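Local coordinates for NreA protein (Staphylococcus carnosus subsp. carnosus TM300, PDB 4IUH) that acts as a cytosolic nitrate receptor of the staphylococcal nitrate regulation system, binding the anion with a GAF domain, at residues L115-A120 and R141-G146; I121-N126 and Q154-F159. All coordinates share one frame; numbering follows the deposited sequence.

Contact 1 of 2, residues L115-A120 and R141-G146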
# COMPACT_ATOMS: atom_id res chain seq x y z
N LEU A 115 -5.05 -9.89 -4.80
CA LEU A 115 -3.70 -9.58 -5.23
C LEU A 115 -2.84 -10.83 -5.24
O LEU A 115 -2.89 -11.63 -4.30
CB LEU A 115 -3.07 -8.51 -4.32
CG LEU A 115 -3.84 -7.19 -4.23
CD1 LEU A 115 -3.05 -6.14 -3.44
CD2 LEU A 115 -4.20 -6.67 -5.61
N THR A 116 -2.05 -11.00 -6.29
CA THR A 116 -1.18 -12.16 -6.43
C THR A 116 0.29 -11.76 -6.27
O THR A 116 1.15 -12.61 -6.09
CB THR A 116 -1.39 -12.86 -7.78
OG1 THR A 116 -1.15 -11.94 -8.85
CG2 THR A 116 -2.82 -13.37 -7.89
N ALA A 117 0.55 -10.46 -6.32
CA ALA A 117 1.89 -9.92 -6.09
C ALA A 117 1.76 -8.48 -5.63
O ALA A 117 0.84 -7.78 -6.06
CB ALA A 117 2.72 -10.00 -7.38
N MET A 118 2.66 -8.01 -4.77
CA MET A 118 2.57 -6.64 -4.27
C MET A 118 3.87 -6.04 -3.72
O MET A 118 4.78 -6.74 -3.29
CB MET A 118 1.48 -6.52 -3.21
CG MET A 118 1.88 -7.11 -1.87
SD MET A 118 0.46 -7.57 -0.86
CE MET A 118 1.29 -8.25 0.58
N VAL A 119 3.93 -4.71 -3.77
CA VAL A 119 4.96 -3.93 -3.10
C VAL A 119 4.25 -2.89 -2.23
O VAL A 119 3.38 -2.16 -2.70
CB VAL A 119 5.87 -3.18 -4.10
CG1 VAL A 119 6.93 -2.37 -3.35
CG2 VAL A 119 6.53 -4.14 -5.06
N ALA A 120 4.63 -2.83 -0.96
CA ALA A 120 4.06 -1.86 -0.04
C ALA A 120 5.19 -0.94 0.39
O ALA A 120 6.21 -1.40 0.88
CB ALA A 120 3.44 -2.57 1.16
N ARG A 141 0.41 -12.05 -12.67
CA ARG A 141 1.30 -11.09 -13.33
C ARG A 141 2.43 -10.67 -12.40
O ARG A 141 2.17 -10.19 -11.30
CB ARG A 141 0.53 -9.86 -13.80
CG ARG A 141 -0.52 -10.16 -14.84
CD ARG A 141 -1.44 -8.98 -15.09
NE ARG A 141 -2.68 -9.44 -15.70
CZ ARG A 141 -3.87 -9.44 -15.12
NH1 ARG A 141 -4.02 -8.97 -13.89
NH2 ARG A 141 -4.93 -9.91 -15.78
N PRO A 142 3.68 -10.85 -12.83
CA PRO A 142 4.83 -10.54 -11.98
C PRO A 142 4.93 -9.05 -11.67
O PRO A 142 4.41 -8.23 -12.42
CB PRO A 142 6.03 -10.95 -12.85
CG PRO A 142 5.46 -11.87 -13.88
CD PRO A 142 4.09 -11.38 -14.14
N LEU A 143 5.58 -8.72 -10.56
CA LEU A 143 5.95 -7.35 -10.28
C LEU A 143 6.87 -6.87 -11.39
O LEU A 143 7.78 -7.59 -11.80
CB LEU A 143 6.69 -7.25 -8.94
CG LEU A 143 5.90 -7.58 -7.68
CD1 LEU A 143 6.82 -7.56 -6.47
CD2 LEU A 143 4.74 -6.60 -7.50
N PRO A 144 6.64 -5.64 -11.89
CA PRO A 144 7.50 -5.08 -12.93
C PRO A 144 8.93 -4.97 -12.43
O PRO A 144 9.14 -4.75 -11.23
CB PRO A 144 6.91 -3.68 -13.17
CG PRO A 144 6.06 -3.40 -11.99
CD PRO A 144 5.56 -4.72 -11.49
N GLU A 145 9.89 -5.15 -13.32
CA GLU A 145 11.29 -5.14 -12.93
C GLU A 145 11.70 -3.80 -12.33
O GLU A 145 11.39 -2.74 -12.88
CB GLU A 145 12.18 -5.47 -14.13
CG GLU A 145 13.66 -5.45 -13.81
CD GLU A 145 14.49 -6.11 -14.89
OE1 GLU A 145 14.08 -7.19 -15.37
OE2 GLU A 145 15.55 -5.55 -15.26
N GLY A 146 12.40 -3.86 -11.20
CA GLY A 146 12.91 -2.66 -10.56
C GLY A 146 11.90 -2.00 -9.64
O GLY A 146 12.24 -1.07 -8.92
O HOH W 1 1.18 -12.10 -9.59
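Arg141 meets Ala117 directly and Thr116 probably through a water, both by way of its backbone. Its carbonyl O accepts a hydrogen bond from the water at 2.7 Å. The same water is modelled 2.4 Å from Thr116 OG1, a distance too short to trust in detail, so this half of the bridge is doubtful. That hydroxyl sits between the backbone N and the carbonyl carbon (chi1 58°), and it also accepts a hydrogen bond from the backbone N of Gly140, just before the segment. The Arg141 carbonyl O also lies 4.0 Å from Ala117 CB, so the methyl packs against a polar atom that the water already serves. The guanidinium group of Arg141 turns to other partners, forming salt bridges with Glu139 and Asp39.

Pro142 O accepts a hydrogen bond from Gln137 NE2, a further tie between loop and sheet. Leu143 then carries the apolar half of the contact. Its CG is anti to the carbonyl carbon (chi1 -66°) and lies 4.0 Å from Ala117 CB; both methyls touch the strand. CD2 comes to 3.7 Å from Met118 N and also meets Ala117 CB. CD1 comes within 3.7 Å of Val119 CG2 as the two side chains cross obliquely. Ile91 of strand 90-92 and Phe38 add further apolar surface around Leu143, while Val119 also touches Ser147.

The strand is kinked where the loop lands: Thr116 and Ala117 both face Gln137 in a classic beta bulge, and the Ala117 and Val119 side chains both start toward the loop. The chemistry is therefore divided, with the Gly140 bond to Thr116 and a probable water bridge to Arg141 O at the start of the loop, and a single leucine packing it against the bulged strand by van der Waals contact.

Contact 2 of 2, residues I121-N126 and Q154-F159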
# COMPACT_ATOMS: atom_id res chain seq x y z
N ILE A 121 5.01 0.36 0.21
CA ILE A 121 6.08 1.31 0.49
C ILE A 121 5.70 2.34 1.55
O ILE A 121 4.67 3.01 1.43
CB ILE A 121 6.53 2.03 -0.79
CG1 ILE A 121 7.05 1.01 -1.81
CG2 ILE A 121 7.60 3.05 -0.49
CD1 ILE A 121 7.16 1.57 -3.20
N PRO A 122 6.53 2.48 2.59
CA PRO A 122 6.31 3.47 3.64
C PRO A 122 6.30 4.88 3.09
O PRO A 122 7.20 5.24 2.33
CB PRO A 122 7.50 3.27 4.58
CG PRO A 122 8.54 2.59 3.74
CD PRO A 122 7.78 1.72 2.80
N LEU A 123 5.27 5.64 3.45
CA LEU A 123 5.18 7.04 3.09
C LEU A 123 5.65 7.90 4.26
O LEU A 123 5.07 7.85 5.35
CB LEU A 123 3.74 7.40 2.73
CG LEU A 123 3.10 6.66 1.55
CD1 LEU A 123 1.68 7.16 1.34
CD2 LEU A 123 3.95 6.82 0.28
N TRP A 124 6.68 8.69 4.02
CA TRP A 124 7.22 9.57 5.06
C TRP A 124 6.77 11.01 4.86
O TRP A 124 6.73 11.51 3.74
CB TRP A 124 8.74 9.51 5.08
CG TRP A 124 9.28 8.20 5.56
CD1 TRP A 124 9.16 6.99 4.95
CD2 TRP A 124 10.04 7.98 6.76
NE1 TRP A 124 9.79 6.02 5.70
CE2 TRP A 124 10.34 6.60 6.81
CE3 TRP A 124 10.49 8.81 7.79
CZ2 TRP A 124 11.07 6.04 7.85
CZ3 TRP A 124 11.21 8.25 8.82
CH2 TRP A 124 11.50 6.88 8.85
N LYS A 125 6.42 11.65 5.97
CA LYS A 125 6.13 13.07 6.00
C LYS A 125 6.99 13.65 7.10
O LYS A 125 7.03 13.12 8.21
CB LYS A 125 4.65 13.31 6.29
CG LYS A 125 4.26 14.77 6.21
CD LYS A 125 3.11 15.12 7.15
CE LYS A 125 1.83 14.43 6.74
NZ LYS A 125 0.65 14.95 7.51
N ASN A 126 7.69 14.75 6.80
CA ASN A 126 8.75 15.26 7.66
C ASN A 126 9.79 14.16 7.87
O ASN A 126 10.18 13.48 6.92
CB ASN A 126 8.20 15.74 9.00
CG ASN A 126 6.92 16.54 8.85
OD1 ASN A 126 6.71 17.22 7.85
ND2 ASN A 126 6.05 16.47 9.85
N GLN A 154 8.85 13.10 -5.04
CA GLN A 154 8.44 13.96 -6.15
C GLN A 154 7.52 13.24 -7.13
O GLN A 154 7.69 13.33 -8.34
CB GLN A 154 9.66 14.54 -6.87
N ARG A 155 6.54 12.52 -6.60
CA ARG A 155 5.58 11.83 -7.44
C ARG A 155 4.26 11.60 -6.71
O ARG A 155 3.27 11.17 -7.30
CB ARG A 155 6.15 10.50 -7.94
CG ARG A 155 5.60 10.08 -9.29
CD ARG A 155 6.32 8.87 -9.83
NE ARG A 155 5.55 8.25 -10.91
CZ ARG A 155 5.91 7.13 -11.52
NH1 ARG A 155 7.04 6.51 -11.18
NH2 ARG A 155 5.15 6.62 -12.48
N LEU A 156 4.25 11.92 -5.42
CA LEU A 156 3.06 11.76 -4.60
C LEU A 156 3.03 12.86 -3.54
O LEU A 156 3.00 12.58 -2.34
CB LEU A 156 3.06 10.37 -3.94
CG LEU A 156 1.71 9.87 -3.43
CD1 LEU A 156 0.74 9.68 -4.59
CD2 LEU A 156 1.87 8.59 -2.64
N GLY A 157 3.04 14.10 -4.00
CA GLY A 157 2.96 15.24 -3.11
C GLY A 157 4.18 15.44 -2.23
O GLY A 157 5.32 15.43 -2.71
N SER A 158 3.95 15.61 -0.93
CA SER A 158 5.02 15.88 0.02
C SER A 158 5.59 14.60 0.61
O SER A 158 6.50 14.64 1.45
CB SER A 158 4.51 16.79 1.14
OG SER A 158 3.58 16.10 1.98
N PHE A 159 5.07 13.45 0.19
CA PHE A 159 5.53 12.18 0.75
C PHE A 159 6.85 11.75 0.14
O PHE A 159 7.14 12.04 -1.02
CB PHE A 159 4.48 11.09 0.55
CG PHE A 159 3.19 11.34 1.29
CD1 PHE A 159 3.21 11.69 2.63
CD2 PHE A 159 1.97 11.25 0.64
CE1 PHE A 159 2.03 11.93 3.32
CE2 PHE A 159 0.79 11.49 1.32
CZ PHE A 159 0.82 11.83 2.66
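Phe159 and Leu156 pack against Leu123, and these apolar meetings make up much of the contact. Leu123 sends its two methyls to different partners. CD1 stands over one face of the Phe159 ring, 4.1 Å above its plane and offset toward the rim, nearest to CD2 of the ring. CD2 of Leu123 goes to CD2 of Leu156 at 4.0 Å, the two leucine side chains crossing at about a right angle. Leu156 has its CG anti to the backbone N (chi1 -161°). The same Phe159 ring is met at its edge by Lys125, whose CB lies 4.2 Å from CE1.

The polar part is a single carbonyl, Trp124 O. It receives a CA-H...O contact from Phe159, with CA and O 3.3 Å apart and an angle of 146° at the hydrogen. It also lies in the plane of the Phe159 ring, at the edge, 3.7 Å from CD1. The carbonyl is thus at the ring edge near CD1, while the leucine methyl is over a face. Trp124 also forms a backbone hydrogen bond with Thr160, the next residue along.

The loop itself is shaped by a type II' turn from Leu156 to Phe159, with Gly157 taking the positive phi at its second position and a weak bond from Phe159 N to Leu156 O at 3.4 Å closing it.

Around this pair of segments, helix 25-36 supplies Ala28 and Ile32 to Leu156, and the Arg155 guanidinium is bound by Glu31 and Glu36 of that helix. In strand 40-47, Ile43 touches both leucines and Leu45 touches Phe159, so the Leu156 side chain lies between helix 25-36 and the sheet.

In the fold
Both contacts are built on strand 115-125 of the antiparallel sheet: contact 1 uses its first half, contact 2 its second, and their segments 115-120 and 121-126 follow one another directly. Their centres lie 20 Å apart. The partner segments follow in the same order once strand 128-138 has ended, with 141-146 first and 154-159 later, so the two contacts cross along the chain. Together they hold the chain after strand 128-138 to this strand at two places, one at the bulged end beside strand 90-92, the other near helix 25-36. Two stretches after the last strand are thereby packed against the sheet of the GAF domain, the fold that serves as nitrate receptor.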